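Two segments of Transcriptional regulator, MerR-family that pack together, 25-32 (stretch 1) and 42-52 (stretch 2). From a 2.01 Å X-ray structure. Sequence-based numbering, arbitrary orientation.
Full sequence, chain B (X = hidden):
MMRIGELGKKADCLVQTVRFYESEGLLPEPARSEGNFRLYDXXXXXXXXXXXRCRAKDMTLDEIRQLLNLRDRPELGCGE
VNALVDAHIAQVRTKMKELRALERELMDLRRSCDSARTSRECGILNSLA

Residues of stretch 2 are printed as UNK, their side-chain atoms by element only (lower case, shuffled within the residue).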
# COMPACT_ATOMS: atom_id res chain seq x y z
N GLY B 25 0.14 11.44 -18.31
CA GLY B 25 1.16 12.34 -18.84
C GLY B 25 2.56 11.76 -18.87
O GLY B 25 3.53 12.52 -18.93
N LEU B 26 2.67 10.44 -18.86
CA LEU B 26 3.98 9.77 -18.87
C LEU B 26 4.51 9.44 -20.25
O LEU B 26 5.66 9.02 -20.38
CB LEU B 26 3.93 8.50 -18.04
CG LEU B 26 3.43 8.66 -16.59
CD1 LEU B 26 3.53 7.32 -15.87
CD2 LEU B 26 4.20 9.72 -15.82
N LEU B 27 3.73 9.61 -21.29
CA LEU B 27 4.19 9.30 -22.64
C LEU B 27 4.18 10.50 -23.56
O LEU B 27 3.28 11.25 -23.54
CB LEU B 27 3.34 8.22 -23.26
CG LEU B 27 3.39 6.81 -22.71
CD1 LEU B 27 2.68 5.84 -23.61
CD2 LEU B 27 4.81 6.38 -22.54
N PRO B 28 5.19 10.67 -24.40
CA PRO B 28 5.16 11.78 -25.35
C PRO B 28 4.04 11.58 -26.38
O PRO B 28 3.49 10.47 -26.50
CB PRO B 28 6.53 11.72 -26.02
CG PRO B 28 6.98 10.30 -25.89
CD PRO B 28 6.20 9.66 -24.77
N GLU B 29 3.72 12.65 -27.09
CA GLU B 29 2.65 12.62 -28.09
C GLU B 29 2.90 11.53 -29.13
O GLU B 29 4.07 11.20 -29.40
CB GLU B 29 2.51 13.98 -28.78
CG GLU B 29 2.01 15.10 -27.86
CD GLU B 29 0.58 14.87 -27.40
OE1 GLU B 29 -0.31 14.73 -28.26
OE2 GLU B 29 0.36 14.82 -26.17
N PRO B 30 1.83 10.95 -29.71
CA PRO B 30 2.01 9.93 -30.76
C PRO B 30 2.82 10.45 -31.96
O PRO B 30 2.74 11.64 -32.28
CB PRO B 30 0.59 9.57 -31.18
CG PRO B 30 -0.32 10.13 -30.14
CD PRO B 30 0.41 11.20 -29.41
N ALA B 31 3.57 9.56 -32.59
CA ALA B 31 4.43 9.91 -33.74
C ALA B 31 3.65 10.52 -34.91
O ALA B 31 4.13 11.44 -35.58
CB ALA B 31 5.22 8.69 -34.20
N ARG B 32 2.45 10.00 -35.15
CA ARG B 32 1.47 10.59 -36.08
C ARG B 32 0.08 10.45 -35.44
O ARG B 32 -0.20 9.44 -34.79
CB ARG B 32 1.49 9.87 -37.45
CG ARG B 32 2.36 10.43 -38.59
CD ARG B 32 2.68 9.36 -39.60
NE ARG B 32 2.94 9.84 -40.96
CZ ARG B 32 3.66 9.19 -41.88
NH1 ARG B 32 3.78 9.73 -43.08
NH2 ARG B 32 4.28 8.02 -41.62
N UNK B 42 9.69 3.81 -31.86
CA UNK B 42 10.73 3.32 -30.94
C UNK B 42 10.88 4.15 -29.65
O UNK B 42 11.16 3.59 -28.58
c UNK B 42 13.24 2.59 -30.89
o UNK B 42 13.71 0.58 -29.68
c UNK B 42 12.09 3.25 -31.67
c UNK B 42 13.03 1.10 -30.60
o UNK B 42 12.20 0.44 -31.27
N UNK B 43 10.68 5.46 -29.75
CA UNK B 43 10.77 6.37 -28.60
C UNK B 43 9.75 5.98 -27.51
O UNK B 43 10.06 5.99 -26.32
c UNK B 43 10.59 8.77 -27.79
c UNK B 43 10.59 7.85 -29.01
c UNK B 43 11.70 8.28 -29.97
N UNK B 44 8.53 5.65 -27.95
CA UNK B 44 7.45 5.26 -27.04
C UNK B 44 7.72 3.92 -26.38
O UNK B 44 7.47 3.77 -25.18
c UNK B 44 4.90 7.52 -27.82
c UNK B 44 5.57 8.15 -29.81
n UNK B 44 4.85 8.51 -28.77
c UNK B 44 6.10 5.21 -27.75
c UNK B 44 5.67 6.53 -28.33
n UNK B 44 6.08 6.96 -29.57
N UNK B 45 8.25 2.98 -27.15
CA UNK B 45 8.67 1.69 -26.61
C UNK B 45 9.73 1.85 -25.52
O UNK B 45 9.58 1.29 -24.43
c UNK B 45 9.18 0.76 -27.73
c UNK B 45 10.15 -1.43 -28.52
c UNK B 45 8.66 -1.41 -26.51
c UNK B 45 9.70 -0.63 -27.30
N UNK B 46 10.78 2.62 -25.80
CA UNK B 46 11.84 2.84 -24.82
C UNK B 46 11.33 3.55 -23.56
O UNK B 46 11.80 3.29 -22.45
c UNK B 46 14.22 1.43 -25.94
o UNK B 46 14.69 1.29 -24.80
c UNK B 46 13.02 3.61 -25.44
n UNK B 46 14.00 0.39 -26.76
c UNK B 46 13.82 2.81 -26.46
N UNK B 47 10.33 4.40 -23.73
CA UNK B 47 9.70 5.08 -22.62
C UNK B 47 8.96 4.08 -21.74
O UNK B 47 9.09 4.08 -20.57
c UNK B 47 8.63 7.49 -21.16
c UNK B 47 8.75 6.12 -23.14
n UNK B 47 7.80 10.15 -21.57
n UNK B 47 9.81 10.67 -22.40
c UNK B 47 8.99 9.79 -21.91
n UNK B 47 9.40 8.55 -21.76
c UNK B 47 7.83 6.69 -22.11
N UNK B 48 8.19 3.22 -22.34
CA UNK B 48 7.46 2.18 -21.61
C UNK B 48 8.37 1.25 -20.84
O UNK B 48 8.07 0.89 -19.70
c UNK B 48 4.61 1.25 -24.11
c UNK B 48 4.38 2.36 -21.86
c UNK B 48 6.56 1.38 -22.55
c UNK B 48 5.30 2.08 -23.05
N UNK B 49 9.49 0.89 -21.45
CA UNK B 49 10.48 0.07 -20.77
C UNK B 49 11.09 0.80 -19.57
O UNK B 49 11.29 0.19 -18.52
c UNK B 49 11.56 -0.41 -21.74
c UNK B 49 12.23 -1.68 -23.80
c UNK B 49 10.35 -2.55 -22.41
c UNK B 49 11.07 -1.30 -22.89
N UNK B 50 11.36 2.09 -19.71
CA UNK B 50 11.87 2.93 -18.62
C UNK B 50 10.87 2.96 -17.47
O UNK B 50 11.23 2.74 -16.33
c UNK B 50 14.04 5.51 -17.90
c UNK B 50 11.80 6.00 -17.22
c UNK B 50 12.67 5.31 -18.06
c UNK B 50 14.53 6.37 -16.94
c UNK B 50 12.29 6.86 -16.25
c UNK B 50 13.66 7.04 -16.10
c UNK B 50 12.14 4.37 -19.12
N UNK B 51 9.61 3.19 -17.80
CA UNK B 51 8.52 3.18 -16.81
C UNK B 51 8.41 1.82 -16.09
O UNK B 51 8.28 1.78 -14.87
c UNK B 51 7.15 3.54 -17.46
c UNK B 51 7.16 4.99 -17.94
c UNK B 51 6.00 3.35 -16.47
c UNK B 51 6.05 5.32 -18.90
N UNK B 52 8.48 0.74 -16.83
CA UNK B 52 8.42 -0.60 -16.30
C UNK B 52 9.53 -0.83 -15.29
O UNK B 52 9.27 -1.34 -14.26
c UNK B 52 8.56 -3.12 -16.93
c UNK B 52 9.51 -5.10 -19.91
n UNK B 52 8.93 -4.40 -18.94
c UNK B 52 8.50 -1.67 -17.41
n UNK B 52 10.78 -5.45 -19.83
c UNK B 52 9.55 -3.97 -17.71
n UNK B 52 8.81 -5.42 -20.96

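Position 42 opens the helix with three carbons, the last carrying two oxygens, and touches nothing on stretch 1: a carboxylate, hence Glu42, where a charged group can stay exposed. At position 43 one carbon carries two more, and one of these lies near the Pro28 ring: this is Val43. Its CB points toward stretch 1, and CG1 of Val43 lies 4.4 Å from CG of Pro28, a light apolar contact.

Position 44 has one carbon, then a five-membered ring of three carbons and two nitrogens, edge-on to two loop carbonyls: His44. Its CB points sideways, yet the ring reaches the loop. NE2 of His44 donates a hydrogen bond to O of Glu29 at 2.9 Å and a weak one to O of Pro28 at 3.3 Å. ND1 is hydrogen-bonded to a residue just outside the stretches, so both ring nitrogens are engaged, a task suited to imidazole.

Position 45 carries four carbons forked at the second, directed away from stretch 1: Leu45, apolar and suitably buried. Position 46 has three carbons, the last bearing one oxygen and one nitrogen, and misses the loop: Gln46. NE2 of Gln46 instead donates to OE2 of Glu42 at 2.9 Å, one helical turn back.

At position 47 three carbons lead to a nitrogen, then a carbon with two further nitrogens, one of them meeting the Leu26 carbonyl: Arg47. NH1 of Arg47 donates to O of Leu26 at 2.7 Å, with the acceptor near the guanidinium plane, while CD of Pro28 lies over one face. The aliphatic part is used as well: CG of Arg47 is 3.1 Å from CD2 of Leu27, a very close approach.

Position 48, four carbons forked at the second, offers hydrocarbon to Leu27: Leu48, whose CD2 meets CD2 of Leu27 at 4.1 Å. Position 49, with the same fork but no loop contact, is Leu49, partly exposed. Position 50, one carbon and a six-carbon ring beyond reach of stretch 1, is Phe50, its apolar ring buried. Position 51 has four carbons forked at the first, the longer arm touching Leu26 and Leu27: Ile51. CD1 of Ile51 lies 3.9 Å from CB of Leu26 and 4.0 Å from CD2 of Leu27, apolar against apolar. Position 52 has three carbons, a nitrogen, then a carbon carrying two nitrogens, far from the loop: Arg52, its charge exposed.

Loop carbonyls thus accept hydrogen bonds from His44 and Arg47, while Leu26 and Leu27 pack against Ile51, with Leu48 also meeting Leu27. Polar anchoring and apolar packing together bury 452 Å².

Stretch 2, residues 42-52: EVHLQRLLFIR
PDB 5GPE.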